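Local coordinates for penicillin binding protein 2X (Streptococcus thermophilus, PDB 5U47), which probably acts as a transpeptidase that cross-links adjacent peptidoglycan strands during septal cell wall synthesis and, like related penicillin-binding proteins, is probably inactivated by beta-lactams, at residues Y50-I55 against K132-E137; D80-K85 against E120-T125; T24-A29 against K163-Y168. The protein carries 1 engineered substitution. All coordinates share one frame; numbering follows the deposited sequence. Where two conformers were deposited one is given.

Contact 1 (Y50-I55 against K132-E137)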
ATOM      1  N   TYR A  50      11.266 -21.094 -22.715  1.00 36.02           N
ATOM      2  CA  TYR A  50      10.862 -21.480 -24.069  1.00 36.29           C
ATOM      3  C   TYR A  50      10.325 -22.885 -24.195  1.00 37.38           C
ATOM      4  O   TYR A  50      10.715 -23.780 -23.440  1.00 37.92           O
ATOM      5  CB  TYR A  50      12.045 -21.307 -25.001  1.00 36.28           C
ATOM      6  CG  TYR A  50      12.548 -19.896 -25.080  1.00 36.43           C
ATOM      7  CD1 TYR A  50      13.464 -19.412 -24.154  1.00 38.28           C
ATOM      8  CD2 TYR A  50      12.120 -19.044 -26.086  1.00 38.06           C
ATOM      9  CE1 TYR A  50      13.931 -18.108 -24.218  1.00 38.94           C
ATOM     10  CE2 TYR A  50      12.593 -17.738 -26.172  1.00 38.42           C
ATOM     11  CZ  TYR A  50      13.495 -17.279 -25.230  1.00 40.01           C
ATOM     12  OH  TYR A  50      13.974 -15.989 -25.298  1.00 42.46           O
ATOM     13  N   SER A  51       9.418 -23.051 -25.159  1.00 37.10           N
ATOM     14  CA  SER A  51       8.807 -24.328 -25.474  1.00 38.77           C
ATOM     15  C   SER A  51       9.244 -24.681 -26.883  1.00 40.19           C
ATOM     16  O   SER A  51       9.099 -23.859 -27.810  1.00 37.63           O
ATOM     17  CB  SER A  51       7.282 -24.263 -25.417  1.00 39.75           C
ATOM     18  OG  SER A  51       6.825 -23.999 -24.106  1.00 42.67           O
ATOM     19  N   ILE A  52       9.762 -25.903 -27.040  1.00 40.75           N
ATOM     20  CA  ILE A  52      10.291 -26.364 -28.329  1.00 43.31           C
ATOM     21  C   ILE A  52       9.222 -27.093 -29.154  1.00 43.92           C
ATOM     22  O   ILE A  52       8.451 -27.896 -28.628  1.00 43.40           O
ATOM     23  CB  ILE A  52      11.576 -27.233 -28.151  1.00 45.03           C
ATOM     24  CG1 ILE A  52      12.243 -27.484 -29.509  1.00 47.34           C
ATOM     25  CG2 ILE A  52      11.289 -28.552 -27.425  1.00 45.93           C
ATOM     26  CD1 ILE A  52      13.579 -28.199 -29.414  1.00 48.54           C
ATOM     27  N   TYR A  53       9.185 -26.786 -30.448  1.00 43.47           N
ATOM     28  CA  TYR A  53       8.247 -27.405 -31.388  1.00 45.16           C
ATOM     29  C   TYR A  53       8.981 -27.887 -32.619  1.00 44.45           C
ATOM     30  O   TYR A  53      10.066 -27.397 -32.939  1.00 44.04           O
ATOM     31  CB  TYR A  53       7.174 -26.410 -31.833  1.00 45.20           C
ATOM     32  CG  TYR A  53       6.307 -25.924 -30.708  1.00 45.07           C
ATOM     33  CD1 TYR A  53       6.710 -24.849 -29.910  1.00 44.40           C
ATOM     34  CD2 TYR A  53       5.084 -26.524 -30.438  1.00 44.69           C
ATOM     35  CE1 TYR A  53       5.924 -24.397 -28.865  1.00 44.84           C
ATOM     36  CE2 TYR A  53       4.288 -26.078 -29.398  1.00 46.18           C
ATOM     37  CZ  TYR A  53       4.713 -25.014 -28.608  1.00 45.91           C
ATOM     38  OH  TYR A  53       3.925 -24.564 -27.567  1.00 45.31           O
ATOM     39  N   ALA A  54       8.376 -28.848 -33.306  1.00 45.62           N
ATOM     40  CA  ALA A  54       8.938 -29.398 -34.539  1.00 46.43           C
ATOM     41  C   ALA A  54       7.839 -29.462 -35.594  1.00 46.74           C
ATOM     42  O   ALA A  54       6.806 -30.091 -35.374  1.00 47.89           O
ATOM     43  CB  ALA A  54       9.538 -30.783 -34.288  1.00 47.67           C
ATOM     44  N   ILE A  55       8.037 -28.762 -36.711  1.00 46.10           N
ATOM     45  CA  ILE A  55       7.070 -28.802 -37.799  1.00 48.15           C
ATOM     46  C   ILE A  55       7.446 -29.981 -38.700  1.00 48.06           C
ATOM     47  O   ILE A  55       8.540 -30.001 -39.279  1.00 45.73           O
ATOM     48  CB  ILE A  55       7.031 -27.492 -38.601  1.00 48.15           C
ATOM     49  CG1 ILE A  55       6.475 -26.367 -37.724  1.00 47.58           C
ATOM     50  CG2 ILE A  55       6.172 -27.674 -39.862  1.00 49.45           C
ATOM     51  CD1 ILE A  55       6.452 -25.019 -38.414  1.00 48.83           C
ATOM     52  N   LYS A 132      16.338 -28.130 -40.226  1.00 50.77           N
ATOM     53  CA  LYS A 132      15.367 -27.042 -40.253  1.00 51.99           C
ATOM     54  C   LYS A 132      14.054 -27.564 -39.700  1.00 49.41           C
ATOM     55  O   LYS A 132      13.851 -28.774 -39.650  1.00 51.03           O
ATOM     56  CB  LYS A 132      15.155 -26.572 -41.700  1.00 54.78           C
ATOM     57  CG  LYS A 132      16.351 -25.840 -42.275  1.00 58.78           C
ATOM     58  CD  LYS A 132      16.223 -25.605 -43.772  1.00 62.85           C
ATOM     59  CE  LYS A 132      17.253 -24.587 -44.250  1.00 66.15           C
ATOM     60  NZ  LYS A 132      18.648 -24.938 -43.849  1.00 68.28           N
ATOM     61  N   GLY A 133      13.170 -26.657 -39.284  1.00 45.12           N
ATOM     62  CA  GLY A 133      11.841 -27.036 -38.780  1.00 43.08           C
ATOM     63  C   GLY A 133      11.659 -27.002 -37.269  1.00 42.05           C
ATOM     64  O   GLY A 133      10.531 -27.151 -36.787  1.00 39.50           O
ATOM     65  N   MET A 134      12.753 -26.844 -36.520  1.00 41.21           N
ATOM     66  CA  MET A 134      12.666 -26.761 -35.047  1.00 42.32           C
ATOM     67  C   MET A 134      12.443 -25.305 -34.691  1.00 40.76           C
ATOM     68  O   MET A 134      13.021 -24.421 -35.322  1.00 43.25           O
ATOM     69  CB  MET A 134      13.936 -27.301 -34.381  1.00 43.01           C
ATOM     70  CG  MET A 134      14.279 -28.734 -34.792  1.00 44.01           C
ATOM     71  SD  MET A 134      12.988 -29.949 -34.415  1.00 43.88           S
ATOM     72  CE  MET A 134      12.953 -29.872 -32.619  1.00 45.02           C
ATOM     73  N   ALA A 135      11.591 -25.042 -33.705  1.00 40.12           N
ATOM     74  CA  ALA A 135      11.283 -23.663 -33.342  1.00 39.32           C
ATOM     75  C   ALA A 135      11.003 -23.527 -31.863  1.00 39.38           C
ATOM     76  O   ALA A 135      10.739 -24.515 -31.175  1.00 40.10           O
ATOM     77  CB  ALA A 135      10.107 -23.153 -34.173  1.00 39.85           C
ATOM     78  N   PHE A 136      11.050 -22.292 -31.373  1.00 39.55           N
ATOM     79  CA  PHE A 136      10.835 -22.023 -29.950  1.00 38.69           C
ATOM     80  C   PHE A 136       9.837 -20.892 -29.739  1.00 37.30           C
ATOM     81  O   PHE A 136       9.925 -19.862 -30.416  1.00 35.34           O
ATOM     82  CB  PHE A 136      12.160 -21.668 -29.287  1.00 39.52           C
ATOM     83  CG  PHE A 136      13.176 -22.779 -29.327  1.00 41.10           C
ATOM     84  CD1 PHE A 136      13.236 -23.720 -28.310  1.00 42.02           C
ATOM     85  CD2 PHE A 136      14.078 -22.881 -30.384  1.00 43.22           C
ATOM     86  CE1 PHE A 136      14.177 -24.743 -28.337  1.00 43.20           C
ATOM     87  CE2 PHE A 136      15.018 -23.903 -30.419  1.00 43.94           C
ATOM     88  CZ  PHE A 136      15.069 -24.831 -29.391  1.00 44.15           C
ATOM     89  N   GLU A 137       8.881 -21.102 -28.825  1.00 36.31           N
ATOM     90  CA  GLU A 137       7.897 -20.070 -28.474  1.00 37.42           C
ATOM     91  C   GLU A 137       8.193 -19.624 -27.043  1.00 36.59           C
ATOM     92  O   GLU A 137       8.372 -20.456 -26.132  1.00 34.58           O
ATOM     93  CB  GLU A 137       6.448 -20.574 -28.606  1.00 38.59           C
ATOM     94  CG  GLU A 137       5.324 -19.523 -28.386  1.00 38.86           C
ATOM     95  CD  GLU A 137       5.182 -18.451 -29.492  1.00 40.96           C
ATOM     96  OE1 GLU A 137       5.892 -18.528 -30.520  1.00 41.67           O
ATOM     97  OE2 GLU A 137       4.341 -17.509 -29.332  1.00 39.85           O
TER

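Contact 2 (D80-K85 against E120-T125)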
ATOM      1  N   ASP A  80      18.883 -37.625 -30.806  1.00 53.04           N
ATOM      2  CA  ASP A  80      20.210 -37.608 -30.171  1.00 55.52           C
ATOM      3  C   ASP A  80      20.418 -36.264 -29.492  1.00 54.08           C
ATOM      4  O   ASP A  80      20.853 -36.195 -28.339  1.00 51.17           O
ATOM      5  CB  ASP A  80      21.327 -37.850 -31.192  1.00 58.45           C
ATOM      6  CG  ASP A  80      21.295 -39.260 -31.790  1.00 61.31           C
ATOM      7  OD1 ASP A  80      20.642 -40.160 -31.208  1.00 64.78           O
ATOM      8  OD2 ASP A  80      21.940 -39.462 -32.841  1.00 61.38           O
ATOM      9  N   ILE A  81      20.069 -35.202 -30.215  1.00 53.31           N
ATOM     10  CA  ILE A  81      20.190 -33.846 -29.692  1.00 52.49           C
ATOM     11  C   ILE A  81      19.274 -33.614 -28.473  1.00 49.96           C
ATOM     12  O   ILE A  81      19.731 -33.083 -27.456  1.00 47.52           O
ATOM     13  CB  ILE A  81      19.938 -32.795 -30.800  1.00 52.65           C
ATOM     14  CG1 ILE A  81      21.076 -32.863 -31.843  1.00 52.80           C
ATOM     15  CG2 ILE A  81      19.853 -31.393 -30.194  1.00 52.66           C
ATOM     16  CD1 ILE A  81      20.819 -32.090 -33.124  1.00 52.89           C
ATOM     17  N   LEU A  82      18.010 -34.028 -28.568  1.00 48.03           N
ATOM     18  CA  LEU A  82      17.068 -33.834 -27.464  1.00 47.77           C
ATOM     19  C   LEU A  82      17.443 -34.645 -26.217  1.00 49.82           C
ATOM     20  O   LEU A  82      17.213 -34.192 -25.081  1.00 47.98           O
ATOM     21  CB  LEU A  82      15.618 -34.094 -27.899  1.00 47.65           C
ATOM     22  CG  LEU A  82      15.037 -33.164 -28.989  1.00 47.71           C
ATOM     23  CD1 LEU A  82      13.516 -33.141 -28.894  1.00 47.35           C
ATOM     24  CD2 LEU A  82      15.546 -31.732 -28.884  1.00 47.44           C
ATOM     25  N   LYS A  83      18.019 -35.827 -26.425  0.50 50.89           N
ATOM     26  CA  LYS A  83      18.462 -36.671 -25.320  0.50 52.09           C
ATOM     27  C   LYS A  83      19.622 -35.998 -24.595  0.50 52.95           C
ATOM     28  O   LYS A  83      19.556 -35.762 -23.389  0.50 52.30           O
ATOM     29  CB  LYS A  83      18.888 -38.053 -25.829  0.50 53.16           C
ATOM     30  CG  LYS A  83      19.372 -39.003 -24.733  0.50 53.79           C
ATOM     31  CD  LYS A  83      18.283 -39.303 -23.711  0.50 53.88           C
ATOM     32  CE  LYS A  83      18.788 -40.229 -22.608  0.50 54.68           C
ATOM     33  NZ  LYS A  83      17.731 -40.513 -21.600  0.50 54.75           N
ATOM     34  N   ASP A  84      20.671 -35.664 -25.344  1.00 53.73           N
ATOM     35  CA  ASP A  84      21.846 -35.020 -24.761  1.00 56.58           C
ATOM     36  C   ASP A  84      21.525 -33.671 -24.081  1.00 55.02           C
ATOM     37  O   ASP A  84      21.971 -33.418 -22.958  1.00 54.21           O
ATOM     38  CB  ASP A  84      22.917 -34.805 -25.839  1.00 60.68           C
ATOM     39  CG  ASP A  84      24.114 -34.011 -25.324  1.00 64.73           C
ATOM     40  OD1 ASP A  84      24.604 -34.304 -24.203  1.00 67.41           O
ATOM     41  OD2 ASP A  84      24.559 -33.089 -26.045  1.00 66.86           O
ATOM     42  N   LYS A  85      20.734 -32.833 -24.753  1.00 53.52           N
ATOM     43  CA  LYS A  85      20.413 -31.476 -24.260  1.00 52.90           C
ATOM     44  C   LYS A  85      19.235 -31.330 -23.256  1.00 50.46           C
ATOM     45  O   LYS A  85      19.298 -30.472 -22.381  1.00 48.56           O
ATOM     46  CB  LYS A  85      20.161 -30.553 -25.454  1.00 55.29           C
ATOM     47  CG  LYS A  85      21.303 -30.470 -26.463  1.00 58.04           C
ATOM     48  CD  LYS A  85      22.558 -29.833 -25.885  1.00 60.43           C
ATOM     49  CE  LYS A  85      23.604 -29.611 -26.972  1.00 61.74           C
ATOM     50  NZ  LYS A  85      24.858 -29.002 -26.447  1.00 61.77           N
ATOM     51  N   GLU A 120      19.423 -21.336 -26.923  1.00 45.29           N
ATOM     52  CA  GLU A 120      20.500 -20.868 -27.812  1.00 45.87           C
ATOM     53  C   GLU A 120      21.463 -21.995 -28.201  1.00 45.90           C
ATOM     54  O   GLU A 120      21.916 -22.064 -29.332  1.00 44.78           O
ATOM     55  CB  GLU A 120      21.260 -19.696 -27.167  1.00 47.56           C
ATOM     56  CG  GLU A 120      20.472 -18.391 -27.149  1.00 47.99           C
ATOM     57  CD  GLU A 120      20.298 -17.817 -28.536  1.00 49.88           C
ATOM     58  OE1 GLU A 120      21.325 -17.668 -29.239  1.00 52.81           O
ATOM     59  OE2 GLU A 120      19.145 -17.516 -28.922  1.00 47.87           O
ATOM     60  N   ASP A 121      21.766 -22.867 -27.248  1.00 47.51           N
ATOM     61  CA  ASP A 121      22.623 -24.024 -27.481  1.00 48.05           C
ATOM     62  C   ASP A 121      21.907 -24.960 -28.464  1.00 47.03           C
ATOM     63  O   ASP A 121      22.476 -25.330 -29.497  1.00 45.38           O
ATOM     64  CB  ASP A 121      22.930 -24.725 -26.140  1.00 49.79           C
ATOM     65  CG  ASP A 121      23.885 -25.900 -26.281  1.00 52.00           C
ATOM     66  OD1 ASP A 121      24.338 -26.207 -27.392  1.00 53.84           O
ATOM     67  OD2 ASP A 121      24.184 -26.530 -25.253  1.00 55.70           O
ATOM     68  N   LEU A 122      20.654 -25.309 -28.158  1.00 46.68           N
ATOM     69  CA  LEU A 122      19.846 -26.162 -29.055  1.00 47.19           C
ATOM     70  C   LEU A 122      19.770 -25.591 -30.469  1.00 48.14           C
ATOM     71  O   LEU A 122      19.949 -26.328 -31.432  1.00 48.68           O
ATOM     72  CB  LEU A 122      18.416 -26.363 -28.529  1.00 48.30           C
ATOM     73  CG  LEU A 122      18.134 -27.412 -27.448  1.00 49.32           C
ATOM     74  CD1 LEU A 122      16.744 -27.230 -26.860  1.00 48.19           C
ATOM     75  CD2 LEU A 122      18.271 -28.811 -28.014  1.00 50.56           C
ATOM     76  N   GLU A 123      19.495 -24.291 -30.592  1.00 49.35           N
ATOM     77  CA  GLU A 123      19.422 -23.657 -31.922  1.00 52.29           C
ATOM     78  C   GLU A 123      20.722 -23.818 -32.693  1.00 53.66           C
ATOM     79  O   GLU A 123      20.707 -24.203 -33.857  1.00 50.95           O
ATOM     80  CB  GLU A 123      19.076 -22.175 -31.840  1.00 53.36           C
ATOM     81  CG  GLU A 123      17.595 -21.876 -31.705  1.00 56.98           C
ATOM     82  CD  GLU A 123      17.287 -20.401 -31.930  1.00 57.44           C
ATOM     83  OE1 GLU A 123      17.997 -19.546 -31.362  1.00 62.26           O
ATOM     84  OE2 GLU A 123      16.333 -20.101 -32.674  1.00 56.49           O
ATOM     85  N   LYS A 124      21.842 -23.526 -32.030  1.00 56.23           N
ATOM     86  CA  LYS A 124      23.162 -23.665 -32.647  1.00 58.32           C
ATOM     87  C   LYS A 124      23.398 -25.102 -33.097  1.00 56.16           C
ATOM     88  O   LYS A 124      23.998 -25.339 -34.141  1.00 54.14           O
ATOM     89  CB  LYS A 124      24.274 -23.235 -31.678  1.00 61.24           C
ATOM     90  CG  LYS A 124      25.673 -23.306 -32.280  1.00 64.98           C
ATOM     91  CD  LYS A 124      26.746 -22.808 -31.323  1.00 68.16           C
ATOM     92  CE  LYS A 124      28.121 -22.923 -31.972  1.00 72.77           C
ATOM     93  NZ  LYS A 124      29.219 -22.427 -31.094  1.00 75.93           N
ATOM     94  N   THR A 125      22.909 -26.051 -32.305  1.00 55.19           N
ATOM     95  CA  THR A 125      23.073 -27.470 -32.611  1.00 56.40           C
ATOM     96  C   THR A 125      22.298 -27.874 -33.872  1.00 54.06           C
ATOM     97  O   THR A 125      22.819 -28.614 -34.697  1.00 56.59           O
ATOM     98  CB  THR A 125      22.676 -28.343 -31.391  1.00 57.22           C
ATOM     99  OG1 THR A 125      23.404 -27.902 -30.236  1.00 56.59           O
ATOM    100  CG2 THR A 125      22.986 -29.801 -31.627  1.00 58.05           C
TER

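Contact 3 (T24-A29 against K163-Y168)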
ATOM      1  N   THR A  24      -3.732 -11.722 -40.962  1.00 57.18           N
ATOM      2  CA  THR A  24      -4.254 -11.679 -39.554  1.00 56.21           C
ATOM      3  C   THR A  24      -3.093 -11.622 -38.531  1.00 53.09           C
ATOM      4  O   THR A  24      -2.179 -12.454 -38.548  1.00 53.09           O
ATOM      5  CB  THR A  24      -5.219 -12.854 -39.268  1.00 58.75           C
ATOM      6  OG1 THR A  24      -5.600 -12.851 -37.883  1.00 59.78           O
ATOM      7  CG2 THR A  24      -4.579 -14.211 -39.630  1.00 60.12           C
ATOM      8  N   LYS A  25      -3.147 -10.630 -37.650  1.00 49.64           N
ATOM      9  CA  LYS A  25      -2.099 -10.392 -36.661  1.00 47.92           C
ATOM     10  C   LYS A  25      -2.357 -11.086 -35.318  1.00 45.91           C
ATOM     11  O   LYS A  25      -3.487 -11.458 -34.998  1.00 45.61           O
ATOM     12  CB  LYS A  25      -1.987  -8.889 -36.399  1.00 47.59           C
ATOM     13  CG  LYS A  25      -1.671  -8.027 -37.620  1.00 49.57           C
ATOM     14  CD  LYS A  25      -0.231  -8.188 -38.066  1.00 50.17           C
ATOM     15  CE  LYS A  25       0.086  -7.291 -39.249  1.00 51.26           C
ATOM     16  NZ  LYS A  25      -0.144  -5.839 -38.972  1.00 51.78           N
ATOM     17  N   THR A  26      -1.283 -11.225 -34.542  1.00 42.83           N
ATOM     18  CA  THR A  26      -1.317 -11.797 -33.202  1.00 41.40           C
ATOM     19  C   THR A  26      -0.571 -10.835 -32.292  1.00 40.31           C
ATOM     20  O   THR A  26       0.512 -10.375 -32.634  1.00 40.56           O
ATOM     21  CB  THR A  26      -0.603 -13.161 -33.142  1.00 40.46           C
ATOM     22  OG1 THR A  26      -1.192 -14.049 -34.092  1.00 40.01           O
ATOM     23  CG2 THR A  26      -0.685 -13.778 -31.740  1.00 39.82           C
ATOM     24  N   ILE A  27      -1.161 -10.533 -31.143  1.00 40.28           N
ATOM     25  CA  ILE A  27      -0.552  -9.646 -30.174  1.00 39.92           C
ATOM     26  C   ILE A  27       0.732 -10.264 -29.609  1.00 39.00           C
ATOM     27  O   ILE A  27       0.813 -11.481 -29.398  1.00 38.94           O
ATOM     28  CB  ILE A  27      -1.538  -9.348 -29.015  1.00 41.51           C
ATOM     29  CG1 ILE A  27      -2.761  -8.581 -29.539  1.00 44.00           C
ATOM     30  CG2 ILE A  27      -0.857  -8.554 -27.892  1.00 41.75           C
ATOM     31  CD1 ILE A  27      -3.893  -8.468 -28.535  1.00 44.42           C
ATOM     32  N   VAL A  28       1.739  -9.413 -29.421  1.00 37.28           N
ATOM     33  CA  VAL A  28       3.004  -9.790 -28.794  1.00 37.28           C
ATOM     34  C   VAL A  28       3.045  -8.951 -27.512  1.00 35.05           C
ATOM     35  O   VAL A  28       3.124  -7.719 -27.557  1.00 34.07           O
ATOM     36  CB  VAL A  28       4.222  -9.513 -29.705  1.00 38.78           C
ATOM     37  CG1 VAL A  28       5.528  -9.847 -29.000  1.00 39.46           C
ATOM     38  CG2 VAL A  28       4.123 -10.331 -30.976  1.00 40.98           C
ATOM     39  N   ALA A  29       2.916  -9.612 -26.372  1.00 34.24           N
ATOM     40  CA  ALA A  29       2.902  -8.921 -25.102  1.00 34.38           C
ATOM     41  C   ALA A  29       4.227  -8.233 -24.853  1.00 32.26           C
ATOM     42  O   ALA A  29       5.283  -8.787 -25.115  1.00 31.92           O
ATOM     43  CB  ALA A  29       2.608  -9.898 -23.970  1.00 35.33           C
ATOM     44  N   LYS A 163      -8.432 -14.615 -25.839  1.00 60.17           N
ATOM     45  CA  LYS A 163      -9.307 -15.521 -26.604  1.00 64.20           C
ATOM     46  C   LYS A 163      -9.424 -15.201 -28.106  1.00 64.67           C
ATOM     47  O   LYS A 163      -9.797 -16.068 -28.900  1.00 62.96           O
ATOM     48  CB  LYS A 163     -10.706 -15.533 -25.975  1.00 67.68           C
ATOM     49  CG  LYS A 163     -10.769 -16.173 -24.596  1.00 70.87           C
ATOM     50  CD  LYS A 163     -10.727 -17.695 -24.686  1.00 73.19           C
ATOM     51  CE  LYS A 163     -10.712 -18.357 -23.317  1.00 73.39           C
ATOM     52  NZ  LYS A 163      -9.437 -18.109 -22.592  1.00 70.34           N
ATOM     53  N   LYS A 164      -9.117 -13.959 -28.481  1.00 63.02           N
ATOM     54  CA  LYS A 164      -9.184 -13.527 -29.885  1.00 63.97           C
ATOM     55  C   LYS A 164      -8.098 -14.180 -30.766  1.00 59.10           C
ATOM     56  O   LYS A 164      -8.410 -14.665 -31.857  1.00 60.14           O
ATOM     57  CB  LYS A 164      -9.091 -11.985 -29.950  1.00 66.75           C
ATOM     58  CG  LYS A 164      -9.007 -11.333 -31.331  1.00 70.55           C
ATOM     59  CD  LYS A 164     -10.284 -11.402 -32.149  1.00 73.64           C
ATOM     60  CE  LYS A 164     -10.110 -10.583 -33.424  1.00 75.24           C
ATOM     61  NZ  LYS A 164     -11.308 -10.583 -34.314  1.00 77.30           N
ATOM     62  N   ASP A 165      -6.845 -14.200 -30.290  1.00 52.41           N
ATOM     63  CA  ASP A 165      -5.698 -14.735 -31.067  1.00 49.19           C
ATOM     64  C   ASP A 165      -4.813 -15.800 -30.375  1.00 47.98           C
ATOM     65  O   ASP A 165      -3.803 -16.239 -30.938  1.00 45.58           O
ATOM     66  CB  ASP A 165      -4.832 -13.562 -31.553  1.00 48.30           C
ATOM     67  CG  ASP A 165      -4.257 -12.712 -30.403  1.00 46.27           C
ATOM     68  OD1 ASP A 165      -4.229 -13.175 -29.237  1.00 45.25           O
ATOM     69  OD2 ASP A 165      -3.811 -11.579 -30.680  1.00 45.39           O
ATOM     70  N   GLY A 166      -5.187 -16.214 -29.163  1.00 46.99           N
ATOM     71  CA  GLY A 166      -4.423 -17.224 -28.435  1.00 45.14           C
ATOM     72  C   GLY A 166      -3.125 -16.753 -27.794  1.00 42.64           C
ATOM     73  O   GLY A 166      -2.360 -17.575 -27.298  1.00 42.38           O
ATOM     74  N   SER A 167      -2.877 -15.440 -27.793  1.00 41.07           N
ATOM     75  CA  SER A 167      -1.675 -14.882 -27.196  1.00 38.42           C
ATOM     76  C   SER A 167      -1.792 -14.834 -25.683  1.00 37.42           C
ATOM     77  O   SER A 167      -2.885 -14.866 -25.132  1.00 38.04           O
ATOM     78  CB  SER A 167      -1.411 -13.460 -27.719  1.00 37.79           C
ATOM     79  OG  SER A 167      -2.510 -12.594 -27.485  1.00 37.91           O
ATOM     80  N   TYR A 168      -0.651 -14.762 -25.020  1.00 35.86           N
ATOM     81  CA  TYR A 168      -0.616 -14.631 -23.567  1.00 36.61           C
ATOM     82  C   TYR A 168       0.055 -13.357 -23.177  1.00 34.58           C
ATOM     83  O   TYR A 168       0.954 -12.901 -23.858  1.00 34.65           O
ATOM     84  CB  TYR A 168       0.136 -15.790 -22.912  1.00 36.73           C
ATOM     85  CG  TYR A 168      -0.669 -17.048 -22.891  1.00 39.52           C
ATOM     86  CD1 TYR A 168      -0.763 -17.847 -24.020  1.00 41.68           C
ATOM     87  CD2 TYR A 168      -1.363 -17.433 -21.744  1.00 40.58           C
ATOM     88  CE1 TYR A 168      -1.517 -19.012 -24.007  1.00 44.98           C
ATOM     89  CE2 TYR A 168      -2.119 -18.602 -21.722  1.00 42.70           C
ATOM     90  CZ  TYR A 168      -2.186 -19.380 -22.856  1.00 43.83           C
ATOM     91  OH  TYR A 168      -2.923 -20.524 -22.844  1.00 47.97           O
TER
HETATM   92  O   HOH W   1       2.315 -12.351 -26.229  1.00 49.43           O

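Contact 1 (Y50-I55 against K132-E137)
Ser51 to Ile55 runs alongside Gly133 to Glu137 as an antiparallel strand pair of a mixed sheet, both strands falling in the dimerisation-domain range, with the strand axes 4.6 Å apart at closest approach and their directions 152° apart. The register is regular: Ser51 with Glu137 and Tyr53 with Ala135 are hydrogen-bonded pairs, each closed by two reciprocal N-H···O=C bonds, while Ile52 with Phe136 and Ala54 with Met134 are the non-hydrogen-bonded pairs between and beyond them. A fifth bond, Ile55 N to Gly133 O at 3.0 Å, carries the ladder past the first residue of the strand beginning at Met134.

Ile52, Ala54, Met134 and Phe136 share one face of the sheet, where helix 116-128 packs on Met134 and Phe136. Ile52 and Phe136 point the same way and lie side by side. With CG1 of Ile52 anti to its backbone N (chi1 -170°), this branch meets Phe136 CE1 at 3.6 Å, and CD1 continues to Phe136 CZ at 3.7 Å. Met134 is bent at both chi2 and chi3, which brings SD and CE to the partner strand: SD rests 3.6 Å from Ala54 CB, and CE lies 3.7 Å from Ile52 CD1.

The other face carries Tyr53 and Glu137. The carboxylate of Glu137 is gripped outside the pair, OE2 by Tyr193 OH and OE1 by the backbone N of Gly204. The two side chains cross at a slant, the carboxylate and ring planes 76° apart. The touch itself is aliphatic, Glu137 CB sitting 3.9 Å from Tyr53 CE1.

Contact 2 (D80-K85 against E120-T125)
Ile81, Leu82 and Lys85 face Asp121, Leu122 and Thr125 across two nearly antiparallel helices, whose short segments have axes 11.1 Å apart at closest approach and directions that differ by 154°. That spacing is wide for a helix pair, and the gap is bridged by side chains alone.

Leu122 supplies the central apolar group. Its CD2 methyl is met by Ile81 CG2 at 3.7 Å and by Lys85 CB at 3.6 Å; both side chains slide past Leu122 in the opposite direction, Ile81 touching with its CG2 branch and Lys85 with the root of its chain. Leu82 crosses Leu122 at about a right angle and reaches the same methyl more distantly. Toward the other end of the interface, Ile81 and Thr125 meet tip to tip, with CD1 only 3.5 Å from Thr125 CG2, tighter than usual van der Waals contact. While CG2 faces Ile81, Thr125 OG1 is turned to its own helix, where it donates to Asp121 O at 2.8 Å from above the carbonyl plane. Asp121 O also accepts from Thr125 N and is therefore gripped twice.

At the margin, Lys85 is bent at chi2 (-66°), beyond which its chain is extended and crosses the Asp121 side chain. A salt bridge results: NZ approaches OD2 on the syn side at 2.8 Å, 24° out of the carboxylate plane, with a weak second bond to OD1.

Phe126, the next residue of helix 116-128, touches Ile81 and Leu82, and Phe136 of strand 134-143 packs on Leu122 of that helix. The whole is an antiparallel helix pair packed on one face of a beta-sheet, as in an alpha/beta two-layer arrangement.

Contact 3 (T24-A29 against K163-Y168)
Asp165 CG stands between its own backbone N and carbonyl carbon (chi1 60°), on the side of Thr26 and Ile27, and a small chi2 (18°) then sets OD2 toward Ile27 and OD1 toward Ser167. Ser167 OG takes the same kind of position on its own residue (chi1 57°), which turns the hydroxyl back toward Asp165.

The single direct hydrogen bond across the contact runs from Ile27 N to Asp165 OD2, 2.9 Å long and almost straight at the hydrogen. The donor lies above the carboxylate plane. The second oxygen, OD1, is occupied within its own loop: Ser167 N donates to it at 3.0 Å, and Ser167 OG donates as well, on the syn side. Both donors come from the same face of the carboxylate plane.

An aspartate oxygen that accepts from the backbone N two residues on defines an Asx turn, here over Asp165, Gly166 and Ser167, with Gly166 at positive phi. The turn lies in the loop between strands 157-161 and 168-172, and its aspartate docks on strand 26-28, an outermost strand of a three-stranded antiparallel sheet. Strand 189-192 is the neighbour of that strand in the sheet and takes the backbone bonds of Thr26 and Val28. Bonds to both carboxylate oxygens would restrict rotation about chi2.

Van der Waals contacts surround the Ile27-Asp165 bond. Thr26 CG2 approaches Asp165 CG at 4.0 Å, the two side chains crossing at a slant, while Ser167 CB lies 3.4 Å from Ile27 O. Further along, Ala29 CB meets Tyr168 O at 3.4 Å. One water joins the same two residues, accepting from Ala29 N at 2.8 Å and donating to Tyr168 O at 2.8 Å.

From the N terminus the chain passes strand 26-28, the first partner of contact 3, then strand 42-55, helix 72-86, helix 116-128 and strand 134-143 before reaching the loop at 163-168. The closures are therefore nested: contact 2, joining the two helices, lies inside the loop closed by contact 1, which joins the two longer strands, and both lie inside the long loop closed by contact 3. The helices pack on the strands: Phe136 CE2 touches Glu123 CG at 3.5 Å, and Ile52 CD1 reaches Leu82 CD2. Contact 3 touches neither, its nearest atoms about 7 Å from contact 1, and ties the first strand to the loop after strand 157-161.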